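Local coordinates for chromosome partition protein Smc (Pyrococcus furiosus, PDB 3KTA), which forms, through its N-terminal lobe, part of an ABC-type ATPase and is predicted to act in chromosome condensation and partitioning, at residues Tyr3-Leu9 with Val20-Lys26; Gly11-Asn17 with Asp65-Ala69; Ser40-Asp44 with Lys56-Ala60; Ala45-Leu50 with Val82-Phe86. One frame throughout, in Å; residues are numbered along the deposited sequence.

Contact 1. Residues Tyr3-Leu9 with Val20-Lys26; sequences YIEKLEL and VVIPFSK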
# COMPACT_ATOMS: atom_id res chain seq x y z
N TYR A 3 5.31 -12.26 -4.63
CA TYR A 3 5.75 -10.88 -4.42
C TYR A 3 6.17 -10.29 -5.74
O TYR A 3 6.42 -11.01 -6.71
CB TYR A 3 6.90 -10.79 -3.41
CG TYR A 3 8.15 -11.57 -3.75
CD1 TYR A 3 8.31 -12.88 -3.31
CD2 TYR A 3 9.18 -10.98 -4.48
CE1 TYR A 3 9.46 -13.60 -3.60
CE2 TYR A 3 10.34 -11.70 -4.77
CZ TYR A 3 10.46 -13.00 -4.33
OH TYR A 3 11.62 -13.69 -4.62
N ILE A 4 6.24 -8.97 -5.77
CA ILE A 4 6.57 -8.25 -6.99
C ILE A 4 8.08 -8.20 -7.23
O ILE A 4 8.83 -7.71 -6.39
CB ILE A 4 6.01 -6.81 -6.95
CG1 ILE A 4 4.51 -6.82 -6.66
CG2 ILE A 4 6.33 -6.06 -8.27
CD1 ILE A 4 3.94 -5.41 -6.36
N GLU A 5 8.52 -8.74 -8.36
CA GLU A 5 9.93 -8.67 -8.70
C GLU A 5 10.25 -7.33 -9.34
O GLU A 5 11.23 -6.67 -8.99
CB GLU A 5 10.32 -9.86 -9.59
CG GLU A 5 10.19 -11.16 -8.82
CD GLU A 5 10.82 -12.34 -9.50
OE1 GLU A 5 10.54 -12.55 -10.70
OE2 GLU A 5 11.58 -13.07 -8.81
N LYS A 6 9.39 -6.90 -10.26
CA LYS A 6 9.60 -5.63 -10.94
C LYS A 6 8.35 -5.18 -11.69
O LYS A 6 7.44 -5.98 -11.95
CB LYS A 6 10.77 -5.73 -11.94
CG LYS A 6 10.50 -6.70 -13.11
CD LYS A 6 11.68 -6.72 -14.07
CE LYS A 6 11.39 -7.67 -15.23
NZ LYS A 6 12.52 -7.72 -16.22
N LEU A 7 8.34 -3.89 -12.02
CA LEU A 7 7.41 -3.31 -12.98
C LEU A 7 8.16 -2.86 -14.24
O LEU A 7 9.33 -2.48 -14.18
CB LEU A 7 6.74 -2.05 -12.41
CG LEU A 7 5.78 -2.22 -11.25
CD1 LEU A 7 5.54 -0.87 -10.60
CD2 LEU A 7 4.45 -2.82 -11.74
N GLU A 8 7.46 -2.90 -15.36
CA GLU A 8 7.94 -2.29 -16.60
C GLU A 8 6.87 -1.31 -17.08
O GLU A 8 5.73 -1.70 -17.32
CB GLU A 8 8.22 -3.36 -17.66
CG GLU A 8 9.50 -4.13 -17.37
CD GLU A 8 9.74 -5.27 -18.34
OE1 GLU A 8 8.85 -5.56 -19.16
OE2 GLU A 8 10.83 -5.88 -18.24
N LEU A 9 7.24 -0.03 -17.19
CA LEU A 9 6.32 1.02 -17.61
C LEU A 9 6.72 1.53 -18.99
O LEU A 9 7.87 1.86 -19.21
CB LEU A 9 6.40 2.21 -16.65
CG LEU A 9 5.63 2.12 -15.33
CD1 LEU A 9 6.08 0.95 -14.50
CD2 LEU A 9 5.82 3.44 -14.54
N VAL A 20 10.56 1.71 -18.96
CA VAL A 20 11.23 1.95 -17.69
C VAL A 20 11.08 0.69 -16.82
O VAL A 20 9.97 0.21 -16.64
CB VAL A 20 10.56 3.14 -16.93
CG1 VAL A 20 11.10 3.26 -15.51
CG2 VAL A 20 10.78 4.46 -17.68
N VAL A 21 12.20 0.16 -16.32
CA VAL A 21 12.19 -1.00 -15.42
C VAL A 21 12.34 -0.54 -13.97
O VAL A 21 13.25 0.22 -13.64
CB VAL A 21 13.36 -1.97 -15.73
CG1 VAL A 21 13.39 -3.13 -14.73
CG2 VAL A 21 13.25 -2.49 -17.16
N ILE A 22 11.45 -1.00 -13.10
CA ILE A 22 11.50 -0.64 -11.69
C ILE A 22 11.51 -1.90 -10.83
O ILE A 22 10.48 -2.56 -10.70
CB ILE A 22 10.30 0.23 -11.30
CG1 ILE A 22 10.16 1.43 -12.25
CG2 ILE A 22 10.42 0.68 -9.83
CD1 ILE A 22 8.95 2.31 -11.95
N PRO A 23 12.67 -2.23 -10.24
CA PRO A 23 12.82 -3.47 -9.47
C PRO A 23 12.52 -3.24 -8.01
O PRO A 23 12.71 -2.12 -7.51
CB PRO A 23 14.32 -3.78 -9.62
CG PRO A 23 14.95 -2.42 -9.69
CD PRO A 23 13.92 -1.46 -10.28
N PHE A 24 12.06 -4.28 -7.32
CA PHE A 24 11.75 -4.20 -5.90
C PHE A 24 12.43 -5.31 -5.11
O PHE A 24 12.64 -6.41 -5.62
CB PHE A 24 10.24 -4.30 -5.66
CG PHE A 24 9.47 -3.21 -6.30
CD1 PHE A 24 9.43 -1.94 -5.73
CD2 PHE A 24 8.78 -3.42 -7.49
CE1 PHE A 24 8.72 -0.91 -6.33
CE2 PHE A 24 8.06 -2.39 -8.09
CZ PHE A 24 8.03 -1.13 -7.51
N SER A 25 12.80 -5.02 -3.86
CA SER A 25 13.24 -6.07 -2.96
C SER A 25 12.06 -6.96 -2.60
O SER A 25 10.94 -6.49 -2.51
CB SER A 25 13.80 -5.45 -1.67
OG SER A 25 14.05 -6.47 -0.71
N LYS A 26 12.31 -8.25 -2.37
CA LYS A 26 11.27 -9.13 -1.82
C LYS A 26 10.79 -8.64 -0.46
O LYS A 26 9.66 -8.92 -0.04
CB LYS A 26 11.83 -10.55 -1.69
CG LYS A 26 10.97 -11.49 -0.89
CD LYS A 26 11.65 -12.84 -0.78
CE LYS A 26 10.85 -13.80 0.08
NZ LYS A 26 11.46 -15.16 0.02
O HOH W 1 11.71 -16.68 -3.05
O HOH W 2 11.49 -8.77 -5.44
O HOH W 3 14.07 -7.08 -8.09

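Contact 2. Residues Gly11-Asn17 with Asp65-Ala69; sequences GFKSYGN and DLIFA. With AP5 (bis(adenosine)-5'-pentaphosphate), chain E.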
# COMPACT_ATOMS: atom_id res chain seq x y z
N GLY A 11 5.16 4.48 -21.65
CA GLY A 11 4.15 5.48 -21.98
C GLY A 11 3.17 5.71 -20.85
O GLY A 11 2.04 6.17 -21.06
N PHE A 12 3.61 5.41 -19.63
CA PHE A 12 2.72 5.48 -18.48
C PHE A 12 2.95 6.73 -17.63
O PHE A 12 4.03 6.91 -17.08
CB PHE A 12 2.84 4.23 -17.60
CG PHE A 12 1.84 4.20 -16.50
CD1 PHE A 12 0.57 3.71 -16.72
CD2 PHE A 12 2.15 4.71 -15.24
CE1 PHE A 12 -0.38 3.71 -15.72
CE2 PHE A 12 1.20 4.72 -14.23
CZ PHE A 12 -0.06 4.21 -14.46
N LYS A 13 1.92 7.57 -17.55
CA LYS A 13 1.96 8.85 -16.85
C LYS A 13 3.27 9.60 -17.10
O LYS A 13 3.63 9.84 -18.25
CB LYS A 13 1.64 8.67 -15.36
CG LYS A 13 0.26 8.04 -15.14
CD LYS A 13 -0.19 8.03 -13.68
CE LYS A 13 -0.66 9.40 -13.26
NZ LYS A 13 -1.43 9.40 -11.99
N SER A 14 3.99 10.00 -16.05
CA SER A 14 5.19 10.82 -16.25
C SER A 14 6.45 10.08 -16.72
O SER A 14 7.52 10.69 -16.85
CB SER A 14 5.52 11.55 -14.94
OG SER A 14 5.75 10.61 -13.90
N TYR A 15 6.35 8.78 -16.99
CA TYR A 15 7.57 7.98 -17.22
C TYR A 15 8.13 7.92 -18.64
O TYR A 15 9.18 7.31 -18.88
CB TYR A 15 7.46 6.59 -16.56
CG TYR A 15 7.73 6.72 -15.08
CD1 TYR A 15 9.03 6.67 -14.57
CD2 TYR A 15 6.70 6.97 -14.19
CE1 TYR A 15 9.28 6.83 -13.21
CE2 TYR A 15 6.93 7.14 -12.85
CZ TYR A 15 8.22 7.08 -12.36
OH TYR A 15 8.45 7.25 -11.02
N GLY A 16 7.47 8.61 -19.57
CA GLY A 16 8.02 8.82 -20.90
C GLY A 16 7.70 7.69 -21.85
O GLY A 16 7.02 6.73 -21.49
N ASN A 17 8.21 7.81 -23.07
CA ASN A 17 7.85 6.88 -24.15
C ASN A 17 8.61 5.57 -24.18
O ASN A 17 8.16 4.61 -24.82
CB ASN A 17 8.01 7.58 -25.50
CG ASN A 17 6.87 8.52 -25.81
OD1 ASN A 17 5.71 8.22 -25.54
ND2 ASN A 17 7.19 9.67 -26.40
N ASP A 65 -6.11 9.34 -20.08
CA ASP A 65 -5.29 10.42 -19.55
C ASP A 65 -4.03 9.89 -18.87
O ASP A 65 -3.14 10.66 -18.50
CB ASP A 65 -6.08 11.26 -18.55
CG ASP A 65 -7.16 12.11 -19.21
OD1 ASP A 65 -6.99 12.49 -20.39
OD2 ASP A 65 -8.18 12.40 -18.54
N LEU A 66 -3.97 8.57 -18.71
CA LEU A 66 -2.79 7.92 -18.15
C LEU A 66 -1.66 7.81 -19.18
O LEU A 66 -0.54 7.41 -18.85
CB LEU A 66 -3.15 6.53 -17.65
CG LEU A 66 -4.11 6.46 -16.46
CD1 LEU A 66 -4.40 5.01 -16.14
CD2 LEU A 66 -3.53 7.17 -15.24
N ILE A 67 -1.96 8.14 -20.43
CA ILE A 67 -0.95 8.04 -21.47
C ILE A 67 -0.01 9.22 -21.42
O ILE A 67 -0.46 10.38 -21.40
CB ILE A 67 -1.58 7.90 -22.86
CG1 ILE A 67 -2.45 6.63 -22.91
CG2 ILE A 67 -0.49 7.84 -23.91
CD1 ILE A 67 -3.21 6.46 -24.23
N PHE A 68 1.28 8.92 -21.40
CA PHE A 68 2.33 9.93 -21.38
C PHE A 68 2.14 11.01 -22.43
O PHE A 68 2.04 10.72 -23.62
CB PHE A 68 3.70 9.30 -21.56
CG PHE A 68 4.80 10.31 -21.70
CD1 PHE A 68 5.16 11.11 -20.62
CD2 PHE A 68 5.47 10.46 -22.90
CE1 PHE A 68 6.19 12.03 -20.74
CE2 PHE A 68 6.50 11.39 -23.03
CZ PHE A 68 6.85 12.18 -21.95
N ALA A 69 2.13 12.25 -21.97
CA ALA A 69 2.15 13.41 -22.83
C ALA A 69 2.99 14.44 -22.09
O ALA A 69 2.56 14.97 -21.07
CB ALA A 69 0.76 13.92 -23.05
PA AP5 E . 0.56 18.32 -5.90
O1A AP5 E . 1.37 19.58 -6.13
O2A AP5 E . -0.51 18.13 -6.94
O3A AP5 E . 1.48 16.98 -5.95
PB AP5 E . 2.95 16.91 -5.33
O1B AP5 E . 3.02 17.71 -4.05
O2B AP5 E . 4.01 17.25 -6.34
O3B AP5 E . 2.83 15.33 -5.08
PG AP5 E . 4.06 14.48 -4.61
O1G AP5 E . 5.05 15.39 -3.89
O2G AP5 E . 3.50 13.41 -3.73
O3G AP5 E . 4.70 14.04 -5.98
PD AP5 E . 5.03 12.59 -6.52
O1D AP5 E . 6.51 12.36 -6.48
O2D AP5 E . 4.20 11.51 -5.87
O3D AP5 E . 4.61 12.82 -8.06
PE AP5 E . 3.42 12.07 -8.85
O1E AP5 E . 3.78 10.60 -8.92
O2E AP5 E . 2.10 12.42 -8.27
O5F AP5 E . -0.02 18.27 -4.40
C5F AP5 E . -1.22 18.91 -3.99
C4F AP5 E . -1.49 18.69 -2.50
O4F AP5 E . -1.96 17.36 -2.31
C3F AP5 E . -0.25 18.81 -1.63
O3F AP5 E . -0.65 19.11 -0.30
C2F AP5 E . 0.30 17.41 -1.65
O2F AP5 E . 1.05 17.12 -0.48
C1F AP5 E . -0.95 16.55 -1.73
N9A AP5 E . -0.79 15.40 -2.63
C8A AP5 E . 0.18 15.22 -3.58
N7A AP5 E . -0.06 14.05 -4.21
C5A AP5 E . -1.16 13.48 -3.67
C6A AP5 E . -1.82 12.29 -3.93
N6A AP5 E . -1.30 11.39 -4.78
N1A AP5 E . -2.95 11.98 -3.20
C2A AP5 E . -3.41 12.84 -2.23
N3A AP5 E . -2.75 14.02 -1.96
C4A AP5 E . -1.64 14.33 -2.68
O5J AP5 E . 3.68 12.70 -10.31
C5J AP5 E . 3.13 13.96 -10.66
C4J AP5 E . 3.67 14.30 -12.04
O4J AP5 E . 3.19 13.33 -12.96
C3J AP5 E . 3.14 15.66 -12.51
O3J AP5 E . 4.21 16.40 -13.05
C2J AP5 E . 2.18 15.27 -13.60
O2J AP5 E . 2.00 16.29 -14.58
C1J AP5 E . 2.82 14.00 -14.14
N9B AP5 E . 1.84 13.25 -14.95
C8B AP5 E . 0.68 12.65 -14.58
N7B AP5 E . 0.10 12.10 -15.67
C5B AP5 E . 0.89 12.37 -16.74
C6B AP5 E . 0.80 12.08 -18.09
N6B AP5 E . -0.29 11.50 -18.58
N1B AP5 E . 1.79 12.51 -18.93
C2B AP5 E . 2.88 13.22 -18.47
N3B AP5 E . 2.97 13.51 -17.13
C4B AP5 E . 1.99 13.10 -16.30

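Contact 3. Residues Ser40-Asp44 with Lys56-Ala60; sequences SNIGD and KAMRA. With MG (magnesium ion), chain F; AP5 (bis(adenosine)-5'-pentaphosphate), chain E.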
# COMPACT_ATOMS: atom_id res chain seq x y z
N SER A 40 4.27 8.74 -6.63
CA SER A 40 2.95 8.13 -6.52
C SER A 40 2.52 7.48 -7.83
O SER A 40 1.74 6.54 -7.82
CB SER A 40 1.91 9.15 -6.09
OG SER A 40 2.19 9.58 -4.78
N ASN A 41 3.01 8.00 -8.95
CA ASN A 41 2.71 7.40 -10.25
C ASN A 41 3.14 5.92 -10.34
O ASN A 41 2.54 5.14 -11.08
CB ASN A 41 3.35 8.21 -11.39
CG ASN A 41 2.64 9.53 -11.64
OD1 ASN A 41 1.53 9.76 -11.16
ND2 ASN A 41 3.29 10.39 -12.41
N ILE A 42 4.19 5.55 -9.61
CA ILE A 42 4.58 4.13 -9.53
C ILE A 42 3.48 3.30 -8.86
O ILE A 42 3.15 2.21 -9.32
CB ILE A 42 5.91 3.96 -8.79
CG1 ILE A 42 7.02 4.71 -9.52
CG2 ILE A 42 6.24 2.47 -8.61
CD1 ILE A 42 8.35 4.68 -8.78
N GLY A 43 2.92 3.82 -7.77
CA GLY A 43 1.76 3.20 -7.17
C GLY A 43 0.61 3.11 -8.15
O GLY A 43 -0.10 2.11 -8.19
N ASP A 44 0.42 4.16 -8.96
CA ASP A 44 -0.69 4.13 -9.91
C ASP A 44 -0.47 3.06 -10.98
O ASP A 44 -1.44 2.47 -11.48
CB ASP A 44 -0.89 5.50 -10.56
CG ASP A 44 -1.35 6.55 -9.56
OD1 ASP A 44 -2.01 6.16 -8.57
OD2 ASP A 44 -1.03 7.74 -9.77
N LYS A 56 -10.25 8.02 -11.59
CA LYS A 56 -10.16 9.00 -10.50
C LYS A 56 -9.22 8.53 -9.39
O LYS A 56 -8.48 9.33 -8.82
CB LYS A 56 -11.55 9.30 -9.94
N ALA A 57 -9.24 7.23 -9.09
CA ALA A 57 -8.36 6.69 -8.05
C ALA A 57 -6.89 6.91 -8.43
O ALA A 57 -6.03 7.04 -7.55
CB ALA A 57 -8.64 5.20 -7.82
N MSE A 58 -6.63 6.96 -9.73
CA MSE A 58 -5.28 7.13 -10.26
C MSE A 58 -5.06 8.58 -10.69
O MSE A 58 -4.11 8.90 -11.41
CB MSE A 58 -5.05 6.16 -11.43
CG MSE A 58 -5.07 4.69 -10.99
SE MSE A 58 -4.94 3.38 -12.44
CE MSE A 58 -6.78 3.25 -12.88
N ARG A 59 -5.98 9.44 -10.24
CA ARG A 59 -5.88 10.88 -10.44
C ARG A 59 -5.94 11.28 -11.92
O ARG A 59 -5.27 12.22 -12.35
CB ARG A 59 -4.63 11.44 -9.76
CG ARG A 59 -4.68 11.31 -8.25
CD ARG A 59 -3.37 11.68 -7.62
NE ARG A 59 -2.33 10.73 -8.01
CZ ARG A 59 -1.08 11.07 -8.30
NH1 ARG A 59 -0.69 12.33 -8.23
NH2 ARG A 59 -0.22 10.13 -8.64
N ALA A 60 -6.75 10.55 -12.68
CA ALA A 60 -7.00 10.87 -14.07
C ALA A 60 -8.50 11.12 -14.27
O ALA A 60 -9.33 10.52 -13.58
CB ALA A 60 -6.54 9.74 -14.96
MG MG F . 2.86 11.51 -4.23
PA AP5 E . 0.56 18.32 -5.90
O1A AP5 E . 1.37 19.58 -6.13
O2A AP5 E . -0.51 18.13 -6.94
O3A AP5 E . 1.48 16.98 -5.95
PB AP5 E . 2.95 16.91 -5.33
O1B AP5 E . 3.02 17.71 -4.05
O2B AP5 E . 4.01 17.25 -6.34
O3B AP5 E . 2.83 15.33 -5.08
PG AP5 E . 4.06 14.48 -4.61
O1G AP5 E . 5.05 15.39 -3.89
O2G AP5 E . 3.50 13.41 -3.73
O3G AP5 E . 4.70 14.04 -5.98
PD AP5 E . 5.03 12.59 -6.52
O1D AP5 E . 6.51 12.36 -6.48
O2D AP5 E . 4.20 11.51 -5.87
O3D AP5 E . 4.61 12.82 -8.06
PE AP5 E . 3.42 12.07 -8.85
O1E AP5 E . 3.78 10.60 -8.92
O2E AP5 E . 2.10 12.42 -8.27
O5F AP5 E . -0.02 18.27 -4.40
C5F AP5 E . -1.22 18.91 -3.99
C4F AP5 E . -1.49 18.69 -2.50
O4F AP5 E . -1.96 17.36 -2.31
C3F AP5 E . -0.25 18.81 -1.63
O3F AP5 E . -0.65 19.11 -0.30
C2F AP5 E . 0.30 17.41 -1.65
O2F AP5 E . 1.05 17.12 -0.48
C1F AP5 E . -0.95 16.55 -1.73
N9A AP5 E . -0.79 15.40 -2.63
C8A AP5 E . 0.18 15.22 -3.58
N7A AP5 E . -0.06 14.05 -4.21
C5A AP5 E . -1.16 13.48 -3.67
C6A AP5 E . -1.82 12.29 -3.93
N6A AP5 E . -1.30 11.39 -4.78
N1A AP5 E . -2.95 11.98 -3.20
C2A AP5 E . -3.41 12.84 -2.23
N3A AP5 E . -2.75 14.02 -1.96
C4A AP5 E . -1.64 14.33 -2.68
O5J AP5 E . 3.68 12.70 -10.31
C5J AP5 E . 3.13 13.96 -10.66
C4J AP5 E . 3.67 14.30 -12.04
O4J AP5 E . 3.19 13.33 -12.96
C3J AP5 E . 3.14 15.66 -12.51
O3J AP5 E . 4.21 16.40 -13.05
C2J AP5 E . 2.18 15.27 -13.60
O2J AP5 E . 2.00 16.29 -14.58
C1J AP5 E . 2.82 14.00 -14.14
N9B AP5 E . 1.84 13.25 -14.95
C8B AP5 E . 0.68 12.65 -14.58
N7B AP5 E . 0.10 12.10 -15.67
C5B AP5 E . 0.89 12.37 -16.74
C6B AP5 E . 0.80 12.08 -18.09
N6B AP5 E . -0.29 11.50 -18.58
N1B AP5 E . 1.79 12.51 -18.93
C2B AP5 E . 2.88 13.22 -18.47
N3B AP5 E . 2.97 13.51 -17.13
C4B AP5 E . 1.99 13.10 -16.30
O HOH W 4 -3.34 8.13 -7.39
O HOH W 5 1.42 12.32 -5.67
O HOH W 6 4.17 10.57 -2.92

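Contact 4. Residues Ala45-Leu50 with Val82-Phe86; sequences AILFVL and VAIYF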
# COMPACT_ATOMS: atom_id res chain seq x y z
N ALA A 45 0.80 2.80 -11.31
CA ALA A 45 1.13 1.73 -12.27
C ALA A 45 0.68 0.38 -11.72
O ALA A 45 0.18 -0.47 -12.47
CB ALA A 45 2.63 1.73 -12.58
N ILE A 46 0.83 0.19 -10.42
CA ILE A 46 0.37 -1.03 -9.77
C ILE A 46 -1.16 -1.14 -9.79
O ILE A 46 -1.71 -2.18 -10.15
CB ILE A 46 0.92 -1.15 -8.35
CG1 ILE A 46 2.45 -1.22 -8.40
CG2 ILE A 46 0.29 -2.36 -7.62
CD1 ILE A 46 3.11 -1.09 -7.03
N LEU A 47 -1.85 -0.06 -9.40
CA LEU A 47 -3.31 -0.05 -9.47
C LEU A 47 -3.79 -0.39 -10.89
O LEU A 47 -4.76 -1.17 -11.08
CB LEU A 47 -3.84 1.34 -9.10
CG LEU A 47 -3.65 1.76 -7.64
CD1 LEU A 47 -4.23 3.15 -7.42
CD2 LEU A 47 -4.29 0.76 -6.73
N PHE A 48 -3.13 0.20 -11.87
CA PHE A 48 -3.52 0.06 -13.28
C PHE A 48 -3.38 -1.38 -13.76
O PHE A 48 -4.32 -1.96 -14.32
CB PHE A 48 -2.66 0.99 -14.12
CG PHE A 48 -2.87 0.85 -15.60
CD1 PHE A 48 -3.99 1.39 -16.20
CD2 PHE A 48 -1.92 0.23 -16.39
CE1 PHE A 48 -4.18 1.29 -17.58
CE2 PHE A 48 -2.09 0.13 -17.76
CZ PHE A 48 -3.22 0.66 -18.35
N VAL A 49 -2.20 -1.95 -13.56
CA VAL A 49 -1.92 -3.28 -14.10
C VAL A 49 -2.74 -4.37 -13.39
O VAL A 49 -3.01 -5.42 -13.98
CB VAL A 49 -0.41 -3.60 -14.07
CG1 VAL A 49 0.08 -3.82 -12.64
CG2 VAL A 49 -0.11 -4.81 -14.97
N LEU A 50 -3.17 -4.10 -12.16
CA LEU A 50 -3.98 -5.06 -11.40
C LEU A 50 -5.47 -4.87 -11.67
O LEU A 50 -6.32 -5.45 -10.99
CB LEU A 50 -3.69 -4.95 -9.90
CG LEU A 50 -2.24 -5.25 -9.50
CD1 LEU A 50 -2.07 -5.16 -7.98
CD2 LEU A 50 -1.78 -6.60 -10.03
N VAL A 82 1.72 -1.23 -18.72
CA VAL A 82 2.45 -1.66 -17.53
C VAL A 82 2.50 -3.18 -17.52
O VAL A 82 1.50 -3.84 -17.78
CB VAL A 82 1.76 -1.16 -16.24
CG1 VAL A 82 2.52 -1.64 -15.00
CG2 VAL A 82 1.70 0.37 -16.26
N ALA A 83 3.69 -3.71 -17.24
CA ALA A 83 3.84 -5.13 -16.97
C ALA A 83 4.31 -5.31 -15.53
O ALA A 83 5.19 -4.59 -15.06
CB ALA A 83 4.84 -5.76 -17.93
N ILE A 84 3.71 -6.26 -14.83
CA ILE A 84 4.11 -6.56 -13.47
C ILE A 84 4.58 -8.02 -13.40
O ILE A 84 3.93 -8.93 -13.95
CB ILE A 84 2.97 -6.25 -12.46
CG1 ILE A 84 3.47 -6.39 -11.02
CG2 ILE A 84 1.72 -7.14 -12.73
CD1 ILE A 84 2.49 -5.83 -9.98
N TYR A 85 5.74 -8.23 -12.79
CA TYR A 85 6.35 -9.57 -12.71
C TYR A 85 6.27 -10.07 -11.27
O TYR A 85 6.90 -9.48 -10.37
CB TYR A 85 7.81 -9.52 -13.19
CG TYR A 85 7.95 -9.21 -14.67
CD1 TYR A 85 7.64 -7.95 -15.16
CD2 TYR A 85 8.35 -10.18 -15.56
CE1 TYR A 85 7.75 -7.65 -16.52
CE2 TYR A 85 8.46 -9.90 -16.92
CZ TYR A 85 8.15 -8.64 -17.39
OH TYR A 85 8.27 -8.35 -18.75
N PHE A 86 5.50 -11.12 -11.04
CA PHE A 86 5.40 -11.70 -9.70
C PHE A 86 6.27 -12.94 -9.58
O PHE A 86 6.24 -13.83 -10.43
CB PHE A 86 3.97 -12.12 -9.39
CG PHE A 86 3.05 -10.99 -9.05
CD1 PHE A 86 2.21 -10.45 -10.02
CD2 PHE A 86 3.01 -10.48 -7.76
CE1 PHE A 86 1.34 -9.41 -9.71
CE2 PHE A 86 2.15 -9.44 -7.44
CZ PHE A 86 1.32 -8.90 -8.42

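Contact 1. Residues Tyr3-Leu9 with Val20-Lys26
Lys26 lays its aliphatic chain across one face of the Tyr3 ring, with CG of Lys26 3.6 Å from the ring centroid and almost on the ring normal, a CH-pi contact. The lysine can lie flat there because its chain is fully extended, CG standing anti to the backbone N (chi1 168°); a water weakly bridges Tyr3 OH and Lys26 NZ. Further along, the Phe24 ring, the main bump, fits the hollow between Ile4 and Leu7: Ile4 CG2 comes within 3.7 Å of Phe24 CD2, the two side chains running alongside each other, while Leu7 meets the rim, CD1 lying 3.9 Å from Phe24 CE2. On the same side, Leu9 CD1 touches Ile22 CD1 at 4.1 Å. The opposite face of the sheet carries Lys6, Glu8, Val21 and Pro23, and there Lys6 and Glu8 form a salt bridge while Glu8 OE1 is also hydrogen-bonded to Tyr85 OH. Were Tyr3 an alanine, the Lys26 methylenes would lose their aromatic platform and the chain is likely to turn more freely. Reciprocal backbone hydrogen bonds join Leu7 with Ile22 and Leu9 with Val20 in this antiparallel hairpin, and Phe24 N bonds Glu5 O (3.0 Å) beside the classic bulge that Glu5 and Lys6 form opposite Tyr85. The chemistry is thus two-sided: an apolar face turned to helix 39-49 and a more exposed one that mixes the Lys6-Glu8 pair with Val21 and Pro23.

Contact 2. Residues Gly11-Asn17 with Asp65-Ala69
The Phe68 ring carries Gly16 on one face, CA of Gly16 standing 3.4 Å from the ring centroid and 2° off its normal, a CH-pi contact. At the rim, Lys13 O approaches Phe68 CD1 to 3.1 Å, and the Asn17 amide, its plane nearly perpendicular to the ring, also comes up to the edge. Phe68 takes this place with CG anti to the backbone N (chi1 174°). The backbone angles of Gly16 call for glycine, since a CB would press on the carbonyl O of the preceding residue. The Phe12 ring has Lys13 CG over one face. Two backbone bonds clamp the loops together, Phe68 N to Gly11 O (2.9 Å) and Lys13 N to Leu66 O (2.8 Å), making a single bridge between Phe12 and Ile67. An adenine of the bound bis(adenosine)-5'-pentaphosphate lies against the bridged loops: N6B donates to Ile67 O at 3.0 Å, and Ala69 N donates to N1B at 3.1 Å. These segments' hydrogen bonds to the base all come from backbone groups, while the Lys13 chain packs against it and sends NZ on to Asp44 and Met58 O. The contact joins the loop between strands 3-10 and 20-23 to the one preceding strand 80-87, with Phe12 and Leu66 packed against Phe48 of helix 39-49.

Contact 3. Residues Ser40-Asp44 with Lys56-Ala60
Arg59 drives its guanidinium group toward Asp44, NH2 lying 2.8 Å from Asp44 OD2 in a salt bridge that reaches the syn side of the carboxylate, with the two planes 43° apart. This is the tight part. A bend at chi3 (-66°) of Arg59 turns the group toward the nucleotide, where NH1 donates to O2E of bis(adenosine)-5'-pentaphosphate at 2.8 Å, while the amino nitrogen N6A of the second adenine sits over one guanidinium face. Toward the exposed Ala57 the segments meet through a water rather than directly: it accepts from Arg59 NE and donates to Asp44 OD1 and to Ala57 O, joining two acceptors that could not pair with each other. On the helix, the P-loop end holds the phosphates. Asn41 N donates to ligand O1E at 2.7 Å, and Ser40 N to ligand O2D. Ser40 OG binds magnesium at 2.1 Å, a site completed by Gln145, two phosphate oxygens and two waters, and is also hydrogen-bonded to Asp93 of the other protein chain. Cations from protein and metal thus gather round the polyphosphate, probably offsetting its negative charge, and Asp44, which has Lys13 as a second cationic partner, is likely to hold Arg59 in position beside it.

Contact 4. Residues Ala45-Leu50 with Val82-Phe86
Val49 and Val82 face each other where helix 45-49 crosses strand 82-86 at 90°, with CB of Val49 3.6 Å from CG1 of Val82. Val49 adopts the less common valine rotamer, CG1 set between the backbone N and the carbonyl carbon (chi1 71°), which directs both methyls at the strand: CG1 meets Ile84 CG2 at 3.7 Å and CG2 lies 3.4 Å from Val82 O. Val82 holds CG1 anti to its N (chi1 179°), so that CG1 reaches Val49 and Ala45 O while CG2 goes to Ala45 CB and Phe48. The Phe48 ring, swung out beside the helix, brings CD2 to 3.6 Å from Val82 CG2, with Val82 CB near the ring plane. A serine replacing Phe48 would probably open a gap beside Val82 and leave Phe12 and Leu66, which also lean on that ring, less firmly packed. At the helix end, Leu50 extends CD2 to the edge of the Phe86 ring, 4.2 Å from CZ, and to Ile84 CD1. The touching residues are all buried, and between these two segments only apolar packing acts; a hydrogen bond from Arg104 NH1 of neighbouring strand 99-106 to Phe48 O adds a polar tie between the P-loop helix and the sheet.

Contact 1 and contact 4 lie about 9 Å apart, centre to centre, on the same antiparallel sheet, in which strand 3-10 sits between strands 20-23 and 80-87. Helix 39-49 serves contacts 3 and 4, its N-terminal part at the nucleotide and its later turns against the sheet, with centres about 12 Å apart. Contact 3 falls, in sequence, between the two segments of contact 2; the two meet through Lys13, and both touch bis(adenosine)-5'-pentaphosphate. Contact 1 closes before contacts 3 and 4 begin. In this N-terminal lobe of the ATPase, the sheet thus backs the helix whose other end grips phosphates and magnesium.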